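Local coordinates for protein beta-galactosidase/beta-glucuronidase (Faecalibacterium prausnitzii L2-6, PDB 6MVF) that binds flavin mononucleotide and, as a gut-bacterial member of glycoside hydrolase family 2, probably hydrolyses beta-glucuronides, at residues F343-A346 against C347-L350; Y386-P389 against S390-F393. One frame throughout, in Å; residues are numbered along the deposited sequence.

Overall arrangement
Both contacts are local and lie in the TIM barrel domain, their centres about 10 Å apart. Contact 1 comes first along the chain, on helix 341-350 between the barrel strands 331-334 and 353-357. Contact 2 follows after helix 368-385, where the chain turns into strand 391-398, a parallel neighbour of strand 353-357. They meet through the carboxylate of D348 in contact 1: its OD2 lies 2.7 Å from H388 ND1, and its OD1 lies 2.9 Å from the backbone N of S390, both probable hydrogen bonds. One helix side chain thus ties down the turn that leads into the next strand, while Y386 at the start of contact 2 reaches the flavin.

Contact 1. Residues F343-A346 against C347-L350; sequences FYDA and CDEL
Helix 341-350, the helix of a beta-alpha-beta crossover in the TIM barrel, brings F343 against C347 one turn on. The sulfur SG of C347 stands 3.3 Å from CE2 of F343 and 4.2 Å from the ring centroid, 52° off the ring normal, an oblique sulfur-aromatic contact. The phenyl group gets there because its CG lies anti to the backbone N (chi1 -164°), which brings the ring's end nearer to C347. Both apolar groups suit this buried side, where they pack on I332 of the neighbouring strand. Four i to i+4 backbone bonds run from C347, D348, E349 and L350 back to F343, Y344, D345 and A346; D348 N to Y344 O, at 2.9 Å, is nearly straight (170°).

On another side of the helix, acids gather. D345 OD1 and D348 OD2 are 4.2 Å apart, and one water donates to both, 2.9 Å from D345 OD1 and 3.2 Å from D348 OD2. D348 is also held by H388 ND1 and S390 OG. E349, its chain bent at chi2, brings OE2 to 3.9 Å from D345 CB, and its OE1 bonds to Y318 OH of helix 314-327. With an alanine here, the Y318 hydroxyl would probably lose this partner and D345 CB the cover of the glutamate chain. A small A346 side chain suits its place against Y318 and A321 of that helix. The grouped carboxylates are likely to raise one another's affinity for protons, an effect that the shared water and the donors on D348 would offset.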
ATOM      1  N   PHE A 343     -15.665   0.643 -16.081  1.00 25.06           N
ATOM      2  CA  PHE A 343     -16.969   0.315 -15.512  1.00 21.20           C
ATOM      3  C   PHE A 343     -17.434  -1.071 -15.935  1.00 21.02           C
ATOM      4  O   PHE A 343     -18.057  -1.775 -15.132  1.00 24.25           O
ATOM      5  CB  PHE A 343     -18.042   1.365 -15.845  1.00 26.72           C
ATOM      6  CG  PHE A 343     -19.277   1.241 -14.969  1.00 27.60           C
ATOM      7  CD1 PHE A 343     -19.355   1.918 -13.751  1.00 28.09           C
ATOM      8  CD2 PHE A 343     -20.322   0.394 -15.317  1.00 22.92           C
ATOM      9  CE1 PHE A 343     -20.467   1.781 -12.913  1.00 23.87           C
ATOM     10  CE2 PHE A 343     -21.443   0.261 -14.478  1.00 28.94           C
ATOM     11  CZ  PHE A 343     -21.507   0.953 -13.274  1.00 23.19           C
ATOM     12  N   TYR A 344     -17.139  -1.493 -17.174  1.00 21.95           N
ATOM     13  CA  TYR A 344     -17.439  -2.874 -17.545  1.00 20.16           C
ATOM     14  C   TYR A 344     -16.657  -3.842 -16.672  1.00 25.69           C
ATOM     15  O   TYR A 344     -17.219  -4.822 -16.173  1.00 25.37           O
ATOM     16  CB  TYR A 344     -17.156  -3.137 -19.023  1.00 23.60           C
ATOM     17  CG  TYR A 344     -18.058  -2.368 -19.967  1.00 26.14           C
ATOM     18  CD1 TYR A 344     -19.438  -2.497 -19.907  1.00 25.31           C
ATOM     19  CD2 TYR A 344     -17.522  -1.494 -20.906  1.00 28.60           C
ATOM     20  CE1 TYR A 344     -20.259  -1.773 -20.753  1.00 35.05           C
ATOM     21  CE2 TYR A 344     -18.328  -0.766 -21.750  1.00 31.36           C
ATOM     22  CZ  TYR A 344     -19.698  -0.907 -21.676  1.00 32.93           C
ATOM     23  OH  TYR A 344     -20.496  -0.177 -22.523  1.00 27.13           O
ATOM     24  N   ASP A 345     -15.374  -3.550 -16.430  1.00 25.56           N
ATOM     25  CA  ASP A 345     -14.585  -4.347 -15.492  1.00 28.78           C
ATOM     26  C   ASP A 345     -15.265  -4.443 -14.122  1.00 28.48           C
ATOM     27  O   ASP A 345     -15.450  -5.544 -13.581  1.00 23.58           O
ATOM     28  CB  ASP A 345     -13.186  -3.746 -15.352  1.00 28.00           C
ATOM     29  CG  ASP A 345     -12.313  -3.971 -16.586  1.00 34.56           C
ATOM     30  OD1 ASP A 345     -12.582  -4.941 -17.339  1.00 30.48           O
ATOM     31  OD2 ASP A 345     -11.345  -3.181 -16.787  1.00 33.77           O
ATOM     32  N   ALA A 346     -15.653  -3.291 -13.553  1.00 22.22           N
ATOM     33  CA  ALA A 346     -16.383  -3.286 -12.289  1.00 23.95           C
ATOM     34  C   ALA A 346     -17.663  -4.118 -12.349  1.00 26.78           C
ATOM     35  O   ALA A 346     -18.035  -4.749 -11.355  1.00 29.04           O
ATOM     36  CB  ALA A 346     -16.721  -1.861 -11.871  1.00 25.81           C
ATOM     37  N   CYS A 347     -18.344  -4.148 -13.494  1.00 24.01           N
ATOM     38  CA  CYS A 347     -19.549  -4.974 -13.604  1.00 25.13           C
ATOM     39  C   CYS A 347     -19.223  -6.465 -13.646  1.00 28.22           C
ATOM     40  O   CYS A 347     -19.914  -7.276 -13.012  1.00 27.26           O
ATOM     41  CB  CYS A 347     -20.339  -4.560 -14.840  1.00 22.17           C
ATOM     42  SG  CYS A 347     -21.125  -2.980 -14.580  1.00 26.11           S
ATOM     43  N   ASP A 348     -18.209  -6.848 -14.423  1.00 23.05           N
ATOM     44  CA  ASP A 348     -17.748  -8.228 -14.427  1.00 23.82           C
ATOM     45  C   ASP A 348     -17.387  -8.689 -13.019  1.00 25.79           C
ATOM     46  O   ASP A 348     -17.677  -9.831 -12.627  1.00 25.46           O
ATOM     47  CB  ASP A 348     -16.522  -8.375 -15.347  1.00 26.46           C
ATOM     48  CG  ASP A 348     -16.808  -8.030 -16.833  1.00 26.20           C
ATOM     49  OD1 ASP A 348     -17.947  -8.187 -17.328  1.00 30.36           O
ATOM     50  OD2 ASP A 348     -15.855  -7.619 -17.528  1.00 29.02           O
ATOM     51  N   GLU A 349     -16.745  -7.819 -12.240  1.00 25.98           N
ATOM     52  CA  GLU A 349     -16.211  -8.254 -10.953  1.00 28.96           C
ATOM     53  C   GLU A 349     -17.261  -8.211  -9.853  1.00 29.06           C
ATOM     54  O   GLU A 349     -17.317  -9.122  -9.022  1.00 26.76           O
ATOM     55  CB  GLU A 349     -14.992  -7.413 -10.577  1.00 23.88           C
ATOM     56  CG  GLU A 349     -13.764  -7.827 -11.374  1.00 32.11           C
ATOM     57  CD  GLU A 349     -12.924  -6.642 -11.852  1.00 42.27           C
ATOM     58  OE1 GLU A 349     -12.888  -5.607 -11.121  1.00 37.33           O
ATOM     59  OE2 GLU A 349     -12.311  -6.761 -12.960  1.00 45.67           O
ATOM     60  N   LEU A 350     -18.106  -7.178  -9.823  1.00 25.98           N
ATOM     61  CA  LEU A 350     -19.130  -7.108  -8.795  1.00 22.79           C
ATOM     62  C   LEU A 350     -20.387  -7.883  -9.160  1.00 29.80           C
ATOM     63  O   LEU A 350     -21.191  -8.181  -8.268  1.00 34.80           O
ATOM     64  CB  LEU A 350     -19.469  -5.648  -8.491  1.00 25.66           C
ATOM     65  CG  LEU A 350     -18.269  -4.881  -7.915  1.00 31.01           C
ATOM     66  CD1 LEU A 350     -18.588  -3.418  -7.674  1.00 33.19           C
ATOM     67  CD2 LEU A 350     -17.824  -5.505  -6.617  1.00 28.55           C
TER
HETATM   68  O   HOH W   1     -12.800  -7.780 -16.639  1.00 34.27           O

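Contact 2. Residues Y386-P389 against S390-F393; sequences YNHP and SILF. With FMN (flavin mononucleotide), chain G.
H388 and I391 are the ends of a type I beta turn, joined by a weak hydrogen bond from I391 N to H388 O at 3.4 Å (149°). P389 takes the second position, where the ring-fixed phi of proline (-68°) matches what the turn needs, and S390 takes the third.

Apolar contact closes the same turn. CG1 of I391 lies 3.9 Å from CB of H388, and CD1 of I391 reaches 4.1 Å from CD2 of the imidazole, the CG1-CD1 arm crossing the histidine obliquely. A beta-branched residue suits the first place in a strand. CD2 of L392 comes to 3.4 Å from P389 O, a carbonyl that accepts a bond from R277.

Ligand contact belongs to Y386. The flavin methyl C7M, 3.7 Å from its CG, meets CB and the CG-CD2 part of the ring obliquely, by van der Waals packing. The tyrosine's hydroxyl is bonded to T186 OG1, and R427 makes a cation-pi contact with the ring.

Among its neighbours, the turn links the chain after helix 368-385 to strand 391-398. Backbone bonds from S390 and L392 to V354 align it beside strand 353-357. Histidine and serine suit the side facing helix 341-350: the imidazole is held at both nitrogens, ND1 by D348 OD2 and NE2 by Q341 OE1, and the short S390 hydroxyl OG bonds to D348 OD1 of that helix.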
ATOM      1  N   TYR A 386     -16.470  -7.511 -26.345  1.00 29.27           N
ATOM      2  CA  TYR A 386     -16.944  -8.873 -26.563  1.00 27.13           C
ATOM      3  C   TYR A 386     -16.630  -9.810 -25.395  1.00 27.38           C
ATOM      4  O   TYR A 386     -17.388 -10.751 -25.148  1.00 27.21           O
ATOM      5  CB  TYR A 386     -16.349  -9.432 -27.854  1.00 27.23           C
ATOM      6  CG  TYR A 386     -16.885 -10.807 -28.184  1.00 34.47           C
ATOM      7  CD1 TYR A 386     -16.201 -11.955 -27.794  1.00 30.16           C
ATOM      8  CD2 TYR A 386     -18.087 -10.956 -28.867  1.00 31.12           C
ATOM      9  CE1 TYR A 386     -16.700 -13.214 -28.092  1.00 36.91           C
ATOM     10  CE2 TYR A 386     -18.590 -12.201 -29.167  1.00 35.40           C
ATOM     11  CZ  TYR A 386     -17.896 -13.329 -28.784  1.00 36.91           C
ATOM     12  OH  TYR A 386     -18.402 -14.576 -29.089  1.00 36.07           O
ATOM     13  N   ASN A 387     -15.530  -9.589 -24.666  1.00 26.19           N
ATOM     14  CA  ASN A 387     -15.143 -10.572 -23.660  1.00 26.37           C
ATOM     15  C   ASN A 387     -15.771 -10.356 -22.285  1.00 27.28           C
ATOM     16  O   ASN A 387     -15.626 -11.232 -21.427  1.00 28.68           O
ATOM     17  CB  ASN A 387     -13.628 -10.617 -23.543  1.00 26.78           C
ATOM     18  CG  ASN A 387     -12.975 -11.031 -24.844  1.00 29.89           C
ATOM     19  OD1 ASN A 387     -13.546 -11.825 -25.617  1.00 23.28           O
ATOM     20  ND2 ASN A 387     -11.785 -10.474 -25.118  1.00 26.40           N
ATOM     21  N   HIS A 388     -16.493  -9.255 -22.065  1.00 25.50           N
ATOM     22  CA  HIS A 388     -17.085  -8.969 -20.764  1.00 26.83           C
ATOM     23  C   HIS A 388     -18.251  -9.899 -20.450  1.00 31.67           C
ATOM     24  O   HIS A 388     -19.271  -9.844 -21.151  1.00 34.70           O
ATOM     25  CB  HIS A 388     -17.574  -7.541 -20.731  1.00 29.29           C
ATOM     26  CG  HIS A 388     -16.488  -6.526 -20.846  1.00 34.74           C
ATOM     27  ND1 HIS A 388     -15.573  -6.297 -19.838  1.00 30.86           N
ATOM     28  CD2 HIS A 388     -16.187  -5.652 -21.835  1.00 32.90           C
ATOM     29  CE1 HIS A 388     -14.754  -5.328 -20.202  1.00 31.40           C
ATOM     30  NE2 HIS A 388     -15.097  -4.928 -21.416  1.00 39.21           N
ATOM     31  N   PRO A 389     -18.172 -10.745 -19.410  1.00 34.27           N
ATOM     32  CA  PRO A 389     -19.328 -11.607 -19.097  1.00 29.35           C
ATOM     33  C   PRO A 389     -20.528 -10.828 -18.584  1.00 29.48           C
ATOM     34  O   PRO A 389     -21.658 -11.326 -18.683  1.00 28.50           O
ATOM     35  CB  PRO A 389     -18.782 -12.573 -18.035  1.00 25.78           C
ATOM     36  CG  PRO A 389     -17.635 -11.849 -17.398  1.00 21.31           C
ATOM     37  CD  PRO A 389     -17.033 -10.998 -18.499  1.00 23.60           C
ATOM     38  N   SER A 390     -20.320  -9.613 -18.065  1.00 27.59           N
ATOM     39  CA  SER A 390     -21.439  -8.864 -17.508  1.00 28.20           C
ATOM     40  C   SER A 390     -22.386  -8.385 -18.607  1.00 26.20           C
ATOM     41  O   SER A 390     -23.570  -8.162 -18.346  1.00 26.18           O
ATOM     42  CB  SER A 390     -20.932  -7.681 -16.667  1.00 23.92           C
ATOM     43  OG  SER A 390     -20.309  -6.683 -17.480  1.00 23.79           O
ATOM     44  N   ILE A 391     -21.895  -8.213 -19.828  1.00 26.87           N
ATOM     45  CA  ILE A 391     -22.740  -7.700 -20.904  1.00 33.74           C
ATOM     46  C   ILE A 391     -23.612  -8.836 -21.423  1.00 25.92           C
ATOM     47  O   ILE A 391     -23.106  -9.831 -21.951  1.00 30.33           O
ATOM     48  CB  ILE A 391     -21.900  -7.072 -22.032  1.00 31.87           C
ATOM     49  CG1 ILE A 391     -21.075  -5.907 -21.468  1.00 27.59           C
ATOM     50  CG2 ILE A 391     -22.809  -6.624 -23.188  1.00 17.88           C
ATOM     51  CD1 ILE A 391     -20.238  -5.147 -22.479  1.00 26.86           C
ATOM     52  N   LEU A 392     -24.927  -8.696 -21.262  1.00 26.21           N
ATOM     53  CA  LEU A 392     -25.867  -9.698 -21.761  1.00 31.24           C
ATOM     54  C   LEU A 392     -26.713  -9.217 -22.938  1.00 29.97           C
ATOM     55  O   LEU A 392     -27.128 -10.036 -23.760  1.00 30.14           O
ATOM     56  CB  LEU A 392     -26.792 -10.172 -20.632  1.00 30.31           C
ATOM     57  CG  LEU A 392     -26.164 -10.606 -19.304  1.00 26.93           C
ATOM     58  CD1 LEU A 392     -27.211 -11.321 -18.484  1.00 29.79           C
ATOM     59  CD2 LEU A 392     -24.940 -11.484 -19.506  1.00 25.03           C
ATOM     60  N   PHE A 393     -26.926  -7.911 -23.072  1.00 27.10           N
ATOM     61  CA  PHE A 393     -27.781  -7.347 -24.098  1.00 25.42           C
ATOM     62  C   PHE A 393     -27.080  -6.197 -24.815  1.00 28.93           C
ATOM     63  O   PHE A 393     -26.492  -5.319 -24.174  1.00 32.40           O
ATOM     64  CB  PHE A 393     -29.081  -6.865 -23.465  1.00 23.91           C
ATOM     65  CG  PHE A 393     -29.652  -7.817 -22.457  1.00 27.19           C
ATOM     66  CD1 PHE A 393     -30.560  -8.800 -22.844  1.00 32.58           C
ATOM     67  CD2 PHE A 393     -29.309  -7.719 -21.119  1.00 25.37           C
ATOM     68  CE1 PHE A 393     -31.109  -9.687 -21.912  1.00 28.19           C
ATOM     69  CE2 PHE A 393     -29.836  -8.589 -20.186  1.00 29.32           C
ATOM     70  CZ  PHE A 393     -30.749  -9.581 -20.582  1.00 35.24           C
TER
HETATM   71  N1  FMN G 801     -10.074  -9.477 -37.085  1.00 47.93           N
HETATM   72  C2  FMN G 801      -8.843  -8.987 -36.915  1.00 55.69           C
HETATM   73  O2  FMN G 801      -8.040  -8.936 -37.848  1.00 51.89           O
HETATM   74  N3  FMN G 801      -8.416  -8.515 -35.765  1.00 54.37           N
HETATM   75  C4  FMN G 801      -9.145  -8.502 -34.692  1.00 46.26           C
HETATM   76  O4  FMN G 801      -8.741  -8.062 -33.628  1.00 47.31           O
HETATM   77  C4A FMN G 801     -10.464  -9.025 -34.794  1.00 44.32           C
HETATM   78  N5  FMN G 801     -11.204  -9.000 -33.723  1.00 50.25           N
HETATM   79  C5A FMN G 801     -12.436  -9.465 -33.744  1.00 56.99           C
HETATM   80  C6  FMN G 801     -13.183  -9.428 -32.595  1.00 50.97           C
HETATM   81  C7  FMN G 801     -14.444  -9.907 -32.590  1.00 52.24           C
HETATM   82  C7M FMN G 801     -15.243  -9.859 -31.347  1.00 47.16           C
HETATM   83  C8  FMN G 801     -15.013 -10.439 -33.822  1.00 58.17           C
HETATM   84  C8M FMN G 801     -16.410 -10.950 -33.831  1.00 46.27           C
HETATM   85  C9  FMN G 801     -14.257 -10.475 -34.973  1.00 58.86           C
HETATM   86  C9A FMN G 801     -12.977 -10.012 -34.981  1.00 54.27           C
HETATM   87  N10 FMN G 801     -12.224 -10.018 -36.145  1.00 55.32           N
HETATM   88  C10 FMN G 801     -10.923  -9.525 -36.074  1.00 48.11           C
HETATM   89  C1' FMN G 801     -12.842 -10.619 -37.320  1.00 62.26           C
HETATM   90  C2' FMN G 801     -13.172  -9.834 -38.567  1.00 64.55           C
HETATM   91  O2' FMN G 801     -14.457  -9.352 -38.267  1.00 70.41           O
HETATM   92  C3' FMN G 801     -13.338 -10.705 -39.792  1.00 69.11           C
HETATM   93  O3' FMN G 801     -12.705 -11.947 -39.577  1.00 76.11           O
HETATM   94  C4' FMN G 801     -12.703 -10.153 -41.049  1.00 75.22           C
HETATM   95  O4' FMN G 801     -11.437  -9.642 -40.660  1.00 78.98           O
HETATM   96  C5' FMN G 801     -13.542  -9.102 -41.776  1.00 82.10           C
HETATM   97  O5' FMN G 801     -13.146  -7.788 -41.426  1.00 85.62           O
HETATM   98  P   FMN G 801     -14.010  -6.494 -41.723  1.00107.55           P
HETATM   99  O1P FMN G 801     -12.965  -5.470 -41.921  1.00 84.07           O
HETATM  100  O2P FMN G 801     -14.829  -6.841 -42.931  1.00 94.00           O
HETATM  101  O3P FMN G 801     -14.902  -6.205 -40.563  1.00 94.16           O